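Local coordinates for P-granule scaffold (Caenorhabditis japonica, PDB 5W4A), which serves as a P-granule scaffold and probably helps to assemble the germ granules that take part in mRNA repression, at residues S56-D59 and I60-L64; L82-G85 and P86-T90; R128-K131 and L132-T135. All coordinates share one frame; numbering follows the deposited sequence. Where two conformers were deposited one is given.

Contact 1. Residues S56-D59 and I60-L64; sequences SVDD and IVQIL
Val-57 and Val-61 lie side by side one helical turn apart, pointing the same way, with CG1 of Val-57 4.0 Å from CG2 of Val-61. The backbone bond Val-61 N to Val-57 O, at 2.8 Å, joins the same two residues. Branched at CB, both valines present a methyl to the neighbouring turn without needing a long side chain. On the next strip of the surface Gln-62 bends back at its second torsion (chi2 -60°), which brings its amide near the carboxylate of Asp-58: NE2 stands 3.5 Å from OD1 of Asp-58, and the amide and carboxylate planes are 40° apart. This is a loose polar approach on an exposed side, where two hydrophilic residues are at home. Ile-60 turns inward instead, and its CG1 passes 3.4 Å from the carbonyl O of Ser-56, the acceptor of its own backbone N-H.

What sets this first turn in place is a capping box. OG of Ser-56, the N-cap, accepts from Asp-59 N at 2.9 Å. In return, Ser-56 N donates to OD2 of Asp-59, also at 2.9 Å, meeting that oxygen from 39° out of the carboxylate plane. A short hydroxyl side chain can reach forward to an otherwise uncapped N-H, while the aspartate is long enough to reach back; negative charge at a helix start probably also suits the helix dipole. The same OD2 is also hydrogen-bonded to OG of Ser-42, so the cap is joined to helix 42-47.

On the buried side, Ile-60 and Ile-63 pack on Phe-43 of that helix. Leu-64 meets Thr-80 and Leu-81 of helix 71-84, while Val-61 rests on Glu-91 and Arg-95, so that helix 57-64 is wedged among helices 42-47, 71-84 and 89-100.

Contact 2. Residues L82-G85 and P86-T90; sequences LALG and PDFLT
Gly-85 leaves helix 71-84 with a positive phi of 95° and hands its carbonyl O to Phe-88 N at 3.0 Å, closing a type I turn in which Pro-86 and Asp-87 hold the middle positions. Glycine is called for here, since a CB would be jammed against the preceding carbonyl oxygen and the proline ring; proline in turn suits the second position, where its ring fixes phi and no N-H is needed. A water spans the same corner, donating to Leu-84 O at 2.6 Å and accepting from Asp-87 N at 2.9 Å. Lys-156 of helix 153-160 reaches the carbonyl of Ala-83 with its NZ, so one of the last backbone oxygens of the helix has a charged partner.

Leu-84 and Phe-88 carry the apolar part. CD1 of Leu-84 sits over the middle of the Phe-88 ring, 3.9 Å from its centroid and only 5° off the normal, a clear CH-pi contact. Over the rim of the same face, CB of Leu-84 comes within 3.4 Å of CD1 of Phe-88. With CG placed opposite its own carbonyl carbon (chi1 -62°), Phe-88 sets its ring against Leu-84 at the end of the helix, and Gly-85 O lies by the ring edge, near its plane. Replacing Phe-88 with an alanine would probably leave the Leu-84 methyl without its aromatic face and open a gap beside the turn. On another side of the corner, Leu-82 CD2 meets Leu-89 CD1 at 4.1 Å, a lighter touch between the end of helix 71-84 and the start of helix 89-100.

The corner joining these two helices sits among three others: Leu-84 and Phe-88 meet helix 57-64, Leu-84 also packs on helix 169-179, and Leu-82 and Ala-83 lean on helix 136-148.

Contact 3. Residues R128-K131 and L132-T135; sequences RKAK and LQKT
Leu-132 lies alongside the end of helix 116-131, its CG 3.5 Å from Arg-128 O and its CB equally 3.5 Å from Lys-129 O. This is the close-packed part of the contact: a branched apolar side chain, with CG set opposite its own carbonyl carbon (chi1 -61°), lies against the backbone oxygens at the helix end. The polar bonds are shorter in span than those of a regular alpha-helix, joining residues three apart. Gln-133 N reaches Ala-130 O at 3.0 Å, coming from 59° above the carbonyl plane, whereas Leu-132 N to Lys-129 O, at 3.2 Å, is weak.

A short loop links helix 116-131 to helix 136-148, and Thr-135 is the N-cap of the second, its OG1 accepting from Ala-138 N. Ala-130, small enough for a close approach, touches Ala-142 of that helix. Lys-139 NZ bonds to the carbonyl oxygens of both Lys-131 and Gln-133, a positive charge that probably suits the carbonyl-rich end of a helix.

The second subunit packs here too, with its Val-192 against Leu-132. Lys-131 is extended beyond CG, and NZ makes a salt bridge with Glu-162 of the second subunit; NH2 of Arg-128 makes a hydrogen bond to OG1 of Thr-158 and a salt bridge to Glu-189, both of that subunit. The looser side, by contrast, belongs to Gln-133, which stretches its chain along the exposed flank, where NE2 comes no nearer to the helix than 3.8 Å from Ala-130 CA.

How the contacts relate
Contacts 1 and 2 meet directly, their centres 12 Å apart. Val-57 CG1 lies 3.9 Å from Phe-88 CE2, and Ile-60 CD1 4.0 Å from Phe-88 CZ. Ile-60 CG2 also comes within 4.1 Å of Leu-84 CD1, so the capped start of helix 57-64 and the corner after helix 71-84 share one apolar patch. A bound 1,2-ethanediol, probably from the crystallisation liquor, lies about 4 Å from the side chains of both Ile-60 and Phe-88. Contact 3 stands apart at the subunit interface: its nearest atoms are about 14 Å from contact 2 and about 21 Å from contact 1, across the chain's centre from the latter.

Contact 1. Residues S56-D59 and I60-L64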
ATOM      1  N   SER C  56      26.066  12.779  12.100  1.00 35.24           N
ATOM      2  CA  SER C  56      26.183  13.893  11.173  1.00 39.97           C
ATOM      3  C   SER C  56      25.756  13.471   9.770  1.00 37.63           C
ATOM      4  O   SER C  56      25.606  12.285   9.470  1.00 31.43           O
ATOM      5  CB  SER C  56      27.621  14.402  11.133  1.00 40.44           C
ATOM      6  OG  SER C  56      28.475  13.406  10.593  1.00 33.96           O
ATOM      7  N   VAL C  57      25.542  14.469   8.905  1.00 37.01           N
ATOM      8  CA  VAL C  57      25.349  14.206   7.480  1.00 33.94           C
ATOM      9  C   VAL C  57      26.502  13.361   6.951  1.00 39.61           C
ATOM     10  O   VAL C  57      26.297  12.358   6.260  1.00 30.44           O
ATOM     11  CB  VAL C  57      25.200  15.530   6.700  1.00 33.95           C
ATOM     12  CG1 VAL C  57      25.341  15.319   5.209  1.00 42.19           C
ATOM     13  CG2 VAL C  57      23.858  16.150   6.954  1.00 39.62           C
ATOM     14  N   ASP C  58      27.736  13.742   7.286  1.00 37.70           N
ATOM     15  CA  ASP C  58      28.890  12.988   6.804  1.00 44.57           C
ATOM     16  C   ASP C  58      28.845  11.536   7.275  1.00 41.57           C
ATOM     17  O   ASP C  58      29.112  10.613   6.490  1.00 37.23           O
ATOM     18  CB  ASP C  58      30.191  13.659   7.258  1.00 49.25           C
ATOM     19  CG  ASP C  58      31.419  12.773   7.025  1.00 58.53           C
ATOM     20  OD1 ASP C  58      31.835  12.622   5.857  1.00 60.05           O
ATOM     21  OD2 ASP C  58      31.959  12.215   8.009  1.00 66.94           O
ATOM     22  N   ASP C  59      28.518  11.308   8.558  1.00 35.87           N
ATOM     23  CA  ASP C  59      28.411   9.945   9.081  1.00 31.04           C
ATOM     24  C   ASP C  59      27.456   9.106   8.240  1.00 25.50           C
ATOM     25  O   ASP C  59      27.717   7.934   7.960  1.00 27.94           O
ATOM     26  CB  ASP C  59      27.893   9.943  10.523  1.00 31.96           C
ATOM     27  CG  ASP C  59      28.874  10.553  11.525  1.00 44.97           C
ATOM     28  OD1 ASP C  59      30.099  10.495  11.285  1.00 40.20           O
ATOM     29  OD2 ASP C  59      28.394  11.051  12.568  1.00 36.04           O
ATOM     30  N   ILE C  60      26.325   9.693   7.877  1.00 27.54           N
ATOM     31  CA  ILE C  60      25.318   8.997   7.095  1.00 27.27           C
ATOM     32  C   ILE C  60      25.818   8.752   5.675  1.00 27.40           C
ATOM     33  O   ILE C  60      25.714   7.640   5.143  1.00 24.91           O
ATOM     34  CB  ILE C  60      24.022   9.822   7.113  1.00 29.51           C
ATOM     35  CG1 ILE C  60      23.433   9.824   8.523  1.00 28.92           C
ATOM     36  CG2 ILE C  60      23.027   9.279   6.103  1.00 25.41           C
ATOM     37  CD1 ILE C  60      22.253  10.821   8.677  1.00 29.53           C
ATOM     38  N   VAL C  61      26.386   9.788   5.044  1.00 31.29           N
ATOM     39  CA  VAL C  61      26.868   9.644   3.671  1.00 28.15           C
ATOM     40  C   VAL C  61      27.938   8.559   3.596  1.00 25.25           C
ATOM     41  O   VAL C  61      28.008   7.802   2.618  1.00 27.34           O
ATOM     42  CB  VAL C  61      27.378  11.004   3.145  1.00 31.96           C
ATOM     43  CG1 VAL C  61      28.011  10.864   1.741  1.00 35.90           C
ATOM     44  CG2 VAL C  61      26.238  12.012   3.098  1.00 37.09           C
ATOM     45  N   GLN C  62      28.785   8.456   4.633  1.00 27.53           N
ATOM     46  CA  GLN C  62      29.861   7.470   4.630  1.00 31.48           C
ATOM     47  C   GLN C  62      29.329   6.047   4.628  1.00 28.57           C
ATOM     48  O   GLN C  62      29.918   5.157   3.992  1.00 31.25           O
ATOM     49  CB  GLN C  62      30.778   7.681   5.839  1.00 41.13           C
ATOM     50  CG  GLN C  62      31.686   8.891   5.725  1.00 53.63           C
ATOM     51  CD  GLN C  62      32.604   8.799   4.532  1.00 52.31           C
ATOM     52  OE1 GLN C  62      33.196   7.747   4.271  1.00 57.77           O
ATOM     53  NE2 GLN C  62      32.701   9.886   3.774  1.00 56.81           N
ATOM     54  N   ILE C  63      28.245   5.796   5.376  1.00 24.49           N
ATOM     55  CA  ILE C  63      27.628   4.479   5.380  1.00 28.27           C
ATOM     56  C   ILE C  63      26.933   4.211   4.048  1.00 27.25           C
ATOM     57  O   ILE C  63      26.944   3.082   3.544  1.00 26.80           O
ATOM     58  CB  ILE C  63      26.650   4.366   6.570  1.00 27.41           C
ATOM     59  CG1 ILE C  63      27.411   4.094   7.876  1.00 35.12           C
ATOM     60  CG2 ILE C  63      25.582   3.272   6.342  1.00 29.09           C
ATOM     61  CD1 ILE C  63      28.079   2.702   7.969  1.00 31.43           C
ATOM     62  N   LEU C  64      26.300   5.235   3.471  1.00 23.96           N
ATOM     63  CA  LEU C  64      25.576   5.069   2.209  0.99 21.50           C
ATOM     64  C   LEU C  64      26.519   4.858   1.033  1.00 26.01           C
ATOM     65  O   LEU C  64      26.193   4.120   0.091  1.00 25.11           O
ATOM     66  CB  LEU C  64      24.699   6.294   1.954  0.99 22.20           C
ATOM     67  CG  LEU C  64      23.475   6.464   2.857  0.99 21.54           C
ATOM     68  CD1 LEU C  64      22.727   7.682   2.414  0.99 22.64           C
ATOM     69  CD2 LEU C  64      22.564   5.215   2.834  0.99 29.07           C
TER

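Contact 2. Residues L82-G85 and P86-T90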
ATOM      1  N   LEU C  82      17.530  11.281  -1.713  1.00 18.84           N
ATOM      2  CA  LEU C  82      16.307  12.007  -2.045  1.00 23.10           C
ATOM      3  C   LEU C  82      15.270  11.892  -0.939  1.00 29.15           C
ATOM      4  O   LEU C  82      14.580  12.865  -0.620  1.00 24.60           O
ATOM      5  CB  LEU C  82      15.708  11.498  -3.345  1.00 23.24           C
ATOM      6  CG  LEU C  82      16.521  11.783  -4.601  1.00 20.93           C
ATOM      7  CD1 LEU C  82      15.802  11.225  -5.805  1.00 23.66           C
ATOM      8  CD2 LEU C  82      16.716  13.303  -4.750  1.00 24.76           C
ATOM      9  N   ALA C  83      15.115  10.703  -0.374  1.00 20.86           N
ATOM     10  CA  ALA C  83      14.125  10.505   0.676  1.00 23.85           C
ATOM     11  C   ALA C  83      14.501  11.268   1.937  1.00 25.04           C
ATOM     12  O   ALA C  83      13.624  11.626   2.722  1.00 26.82           O
ATOM     13  CB  ALA C  83      13.982   9.014   0.976  1.00 21.18           C
ATOM     14  N   LEU C  84      15.791  11.507   2.154  1.00 22.80           N
ATOM     15  CA  LEU C  84      16.284  12.194   3.342  1.00 24.92           C
ATOM     16  C   LEU C  84      16.146  13.708   3.270  1.00 32.16           C
ATOM     17  O   LEU C  84      16.378  14.373   4.282  1.00 35.77           O
ATOM     18  CB  LEU C  84      17.758  11.839   3.590  1.00 24.18           C
ATOM     19  CG  LEU C  84      18.014  10.426   4.128  1.00 23.74           C
ATOM     20  CD1 LEU C  84      19.517  10.096   4.143  1.00 24.36           C
ATOM     21  CD2 LEU C  84      17.416  10.221   5.517  1.00 26.49           C
ATOM     22  N   GLY C  85      15.843  14.267   2.105  1.00 24.53           N
ATOM     23  CA  GLY C  85      15.407  15.651   2.024  1.00 30.47           C
ATOM     24  C   GLY C  85      16.505  16.663   1.731  1.00 35.87           C
ATOM     25  O   GLY C  85      17.591  16.326   1.258  1.00 27.66           O
ATOM     26  N   PRO C  86      16.244  17.944   2.032  1.00 35.50           N
ATOM     27  CA  PRO C  86      17.100  19.011   1.485  1.00 31.29           C
ATOM     28  C   PRO C  86      18.544  18.996   1.966  1.00 26.30           C
ATOM     29  O   PRO C  86      19.422  19.451   1.229  1.00 36.95           O
ATOM     30  CB  PRO C  86      16.378  20.292   1.931  1.00 42.86           C
ATOM     31  CG  PRO C  86      15.578  19.883   3.121  1.00 47.88           C
ATOM     32  CD  PRO C  86      15.143  18.480   2.847  1.00 47.40           C
ATOM     33  N   ASP C  87      18.831  18.496   3.171  1.00 36.51           N
ATOM     34  CA  ASP C  87      20.217  18.461   3.638  1.00 37.88           C
ATOM     35  C   ASP C  87      21.089  17.491   2.846  1.00 38.45           C
ATOM     36  O   ASP C  87      22.304  17.458   3.065  1.00 35.73           O
ATOM     37  CB  ASP C  87      20.286  18.077   5.120  1.00 43.18           C
ATOM     38  CG  ASP C  87      19.770  19.172   6.031  1.00 54.35           C
ATOM     39  OD1 ASP C  87      19.710  20.334   5.585  1.00 48.40           O
ATOM     40  OD2 ASP C  87      19.438  18.864   7.191  1.00 52.28           O
ATOM     41  N   PHE C  88      20.496  16.692   1.959  1.00 34.59           N
ATOM     42  CA  PHE C  88      21.227  15.697   1.198  1.00 34.45           C
ATOM     43  C   PHE C  88      21.144  15.922  -0.306  1.00 41.61           C
ATOM     44  O   PHE C  88      21.739  15.149  -1.067  1.00 32.24           O
ATOM     45  CB  PHE C  88      20.715  14.297   1.575  1.00 27.25           C
ATOM     46  CG  PHE C  88      20.944  13.961   3.032  1.00 29.57           C
ATOM     47  CD1 PHE C  88      20.024  14.345   3.999  1.00 30.30           C
ATOM     48  CD2 PHE C  88      22.083  13.285   3.434  1.00 30.94           C
ATOM     49  CE1 PHE C  88      20.231  14.055   5.329  1.00 36.31           C
ATOM     50  CE2 PHE C  88      22.297  12.984   4.769  1.00 36.31           C
ATOM     51  CZ  PHE C  88      21.366  13.375   5.724  1.00 33.69           C
ATOM     52  N   LEU C  89      20.482  16.987  -0.752  1.00 30.37           N
ATOM     53  CA  LEU C  89      20.259  17.185  -2.181  1.00 34.63           C
ATOM     54  C   LEU C  89      21.510  17.656  -2.905  1.00 34.10           C
ATOM     55  O   LEU C  89      21.692  17.353  -4.093  1.00 34.50           O
ATOM     56  CB  LEU C  89      19.120  18.180  -2.393  1.00 44.38           C
ATOM     57  CG  LEU C  89      18.647  18.408  -3.825  1.00 39.33           C
ATOM     58  CD1 LEU C  89      18.044  17.154  -4.465  1.00 36.79           C
ATOM     59  CD2 LEU C  89      17.613  19.526  -3.824  1.00 58.55           C
ATOM     60  N   THR C  90      22.382  18.402  -2.231  1.00 37.81           N
ATOM     61  CA  THR C  90      23.641  18.763  -2.861  1.00 38.58           C
ATOM     62  C   THR C  90      24.505  17.528  -3.071  1.00 41.24           C
ATOM     63  O   THR C  90      25.115  17.370  -4.137  1.00 36.09           O
ATOM     64  CB  THR C  90      24.361  19.816  -2.023  1.00 47.73           C
ATOM     65  OG1 THR C  90      23.555  21.001  -1.996  1.00 44.12           O
ATOM     66  CG2 THR C  90      25.714  20.145  -2.616  1.00 50.57           C
TER
HETATM   67  O   HOH W   1      17.288  16.770   4.944  0.95 39.03           O

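Contact 3. Residues R128-K131 and L132-T135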
ATOM      1  N   ARG C 128       1.884   6.998  -9.194  1.00 19.24           N
ATOM      2  CA  ARG C 128       0.582   6.354  -9.041  1.00 19.41           C
ATOM      3  C   ARG C 128       0.456   5.152  -9.973  1.00 19.51           C
ATOM      4  O   ARG C 128      -0.054   4.093  -9.576  1.00 19.33           O
ATOM      5  CB  ARG C 128      -0.545   7.367  -9.301  1.00 19.34           C
ATOM      6  CG  ARG C 128      -0.649   8.497  -8.255  1.00 19.94           C
ATOM      7  CD  ARG C 128      -1.706   9.515  -8.634  1.00 21.46           C
ATOM      8  NE  ARG C 128      -3.046   8.947  -8.661  1.00 20.15           N
ATOM      9  CZ  ARG C 128      -3.913   8.995  -7.658  1.00 19.23           C
ATOM     10  NH1 ARG C 128      -3.615   9.614  -6.518  1.00 20.90           N
ATOM     11  NH2 ARG C 128      -5.102   8.434  -7.809  1.00 22.96           N
ATOM     12  N   LYS C 129       0.957   5.268 -11.205  1.00 19.32           N
ATOM     13  CA  LYS C 129       0.937   4.141 -12.120  1.00 19.43           C
ATOM     14  C   LYS C 129       1.925   3.065 -11.688  1.00 18.85           C
ATOM     15  O   LYS C 129       1.627   1.863 -11.793  1.00 18.94           O
ATOM     16  CB  LYS C 129       1.219   4.625 -13.548  1.00 21.91           C
ATOM     17  CG  LYS C 129       0.047   5.399 -14.118  1.00 27.40           C
ATOM     18  CD  LYS C 129       0.313   5.902 -15.542  1.00 44.20           C
ATOM     19  CE  LYS C 129       0.268   4.763 -16.557  1.00 57.59           C
ATOM     20  NZ  LYS C 129       0.191   5.267 -17.969  1.00 66.45           N
ATOM     21  N   ALA C 130       3.095   3.471 -11.164  1.00 20.00           N
ATOM     22  CA  ALA C 130       4.095   2.497 -10.717  1.00 19.50           C
ATOM     23  C   ALA C 130       3.554   1.611  -9.607  1.00 17.80           C
ATOM     24  O   ALA C 130       3.807   0.400  -9.589  1.00 16.65           O
ATOM     25  CB  ALA C 130       5.374   3.194 -10.231  1.00 20.86           C
ATOM     26  N   LYS C 131       2.827   2.200  -8.663  1.00 17.19           N
ATOM     27  CA  LYS C 131       2.334   1.429  -7.533  1.00 16.47           C
ATOM     28  C   LYS C 131       1.403   0.311  -7.978  1.00 16.06           C
ATOM     29  O   LYS C 131       1.330  -0.724  -7.318  1.00 17.63           O
ATOM     30  CB  LYS C 131       1.651   2.340  -6.529  1.00 16.35           C
ATOM     31  CG  LYS C 131       1.361   1.664  -5.216  1.00 22.78           C
ATOM     32  CD  LYS C 131       0.937   2.652  -4.163  1.00 28.35           C
ATOM     33  CE  LYS C 131       0.875   1.937  -2.830  1.00 35.80           C
ATOM     34  NZ  LYS C 131       0.507   2.849  -1.745  1.00 35.74           N
ATOM     35  N   LEU C 132       0.684   0.505  -9.086  1.00 16.21           N
ATOM     36  CA  LEU C 132      -0.227  -0.495  -9.632  1.00 17.05           C
ATOM     37  C   LEU C 132       0.480  -1.624 -10.356  1.00 19.12           C
ATOM     38  O   LEU C 132      -0.183  -2.595 -10.726  1.00 19.67           O
ATOM     39  CB  LEU C 132      -1.209   0.175 -10.603  1.00 17.27           C
ATOM     40  CG  LEU C 132      -2.104   1.245  -9.982  1.00 18.32           C
ATOM     41  CD1 LEU C 132      -2.893   1.977 -11.067  1.00 20.94           C
ATOM     42  CD2 LEU C 132      -3.080   0.691  -8.974  1.00 18.10           C
ATOM     43  N   GLN C 133       1.786  -1.523 -10.589  1.00 17.21           N
ATOM     44  CA  GLN C 133       2.520  -2.636 -11.149  1.00 16.89           C
ATOM     45  C   GLN C 133       2.742  -3.681 -10.067  1.00 17.84           C
ATOM     46  O   GLN C 133       2.621  -3.411  -8.867  1.00 19.95           O
ATOM     47  CB  GLN C 133       3.855  -2.176 -11.735  1.00 18.24           C
ATOM     48  CG  GLN C 133       3.734  -1.190 -12.854  1.00 22.70           C
ATOM     49  CD  GLN C 133       5.082  -0.784 -13.413  1.00 35.20           C
ATOM     50  OE1 GLN C 133       5.981  -1.616 -13.569  1.00 45.01           O
ATOM     51  NE2 GLN C 133       5.226   0.492 -13.727  1.00 51.58           N
ATOM     52  N   LYS C 134       2.998  -4.913 -10.507  1.00 17.02           N
ATOM     53  CA  LYS C 134       3.077  -6.041  -9.587  1.00 16.80           C
ATOM     54  C   LYS C 134       4.493  -6.369  -9.094  1.00 21.77           C
ATOM     55  O   LYS C 134       4.675  -7.423  -8.466  1.00 30.55           O
ATOM     56  CB  LYS C 134       2.467  -7.285 -10.243  1.00 19.89           C
ATOM     57  CG  LYS C 134       1.063  -7.074 -10.725  1.00 24.33           C
ATOM     58  CD  LYS C 134       0.158  -6.927  -9.555  1.00 21.17           C
ATOM     59  CE  LYS C 134      -1.364  -7.039  -9.908  1.00 20.70           C
ATOM     60  NZ  LYS C 134      -2.155  -6.663  -8.713  1.00 17.72           N
ATOM     61  N   THR C 135       5.459  -5.477  -9.260  1.00 18.47           N
ATOM     62  CA  THR C 135       6.831  -5.744  -8.867  1.00 15.73           C
ATOM     63  C   THR C 135       7.237  -4.917  -7.654  1.00 17.63           C
ATOM     64  O   THR C 135       6.756  -3.796  -7.453  1.00 17.15           O
ATOM     65  CB  THR C 135       7.788  -5.425 -10.014  1.00 19.99           C
ATOM     66  OG1 THR C 135       7.753  -4.018 -10.289  1.00 20.20           O
ATOM     67  CG2 THR C 135       7.417  -6.194 -11.262  1.00 22.72           C
TER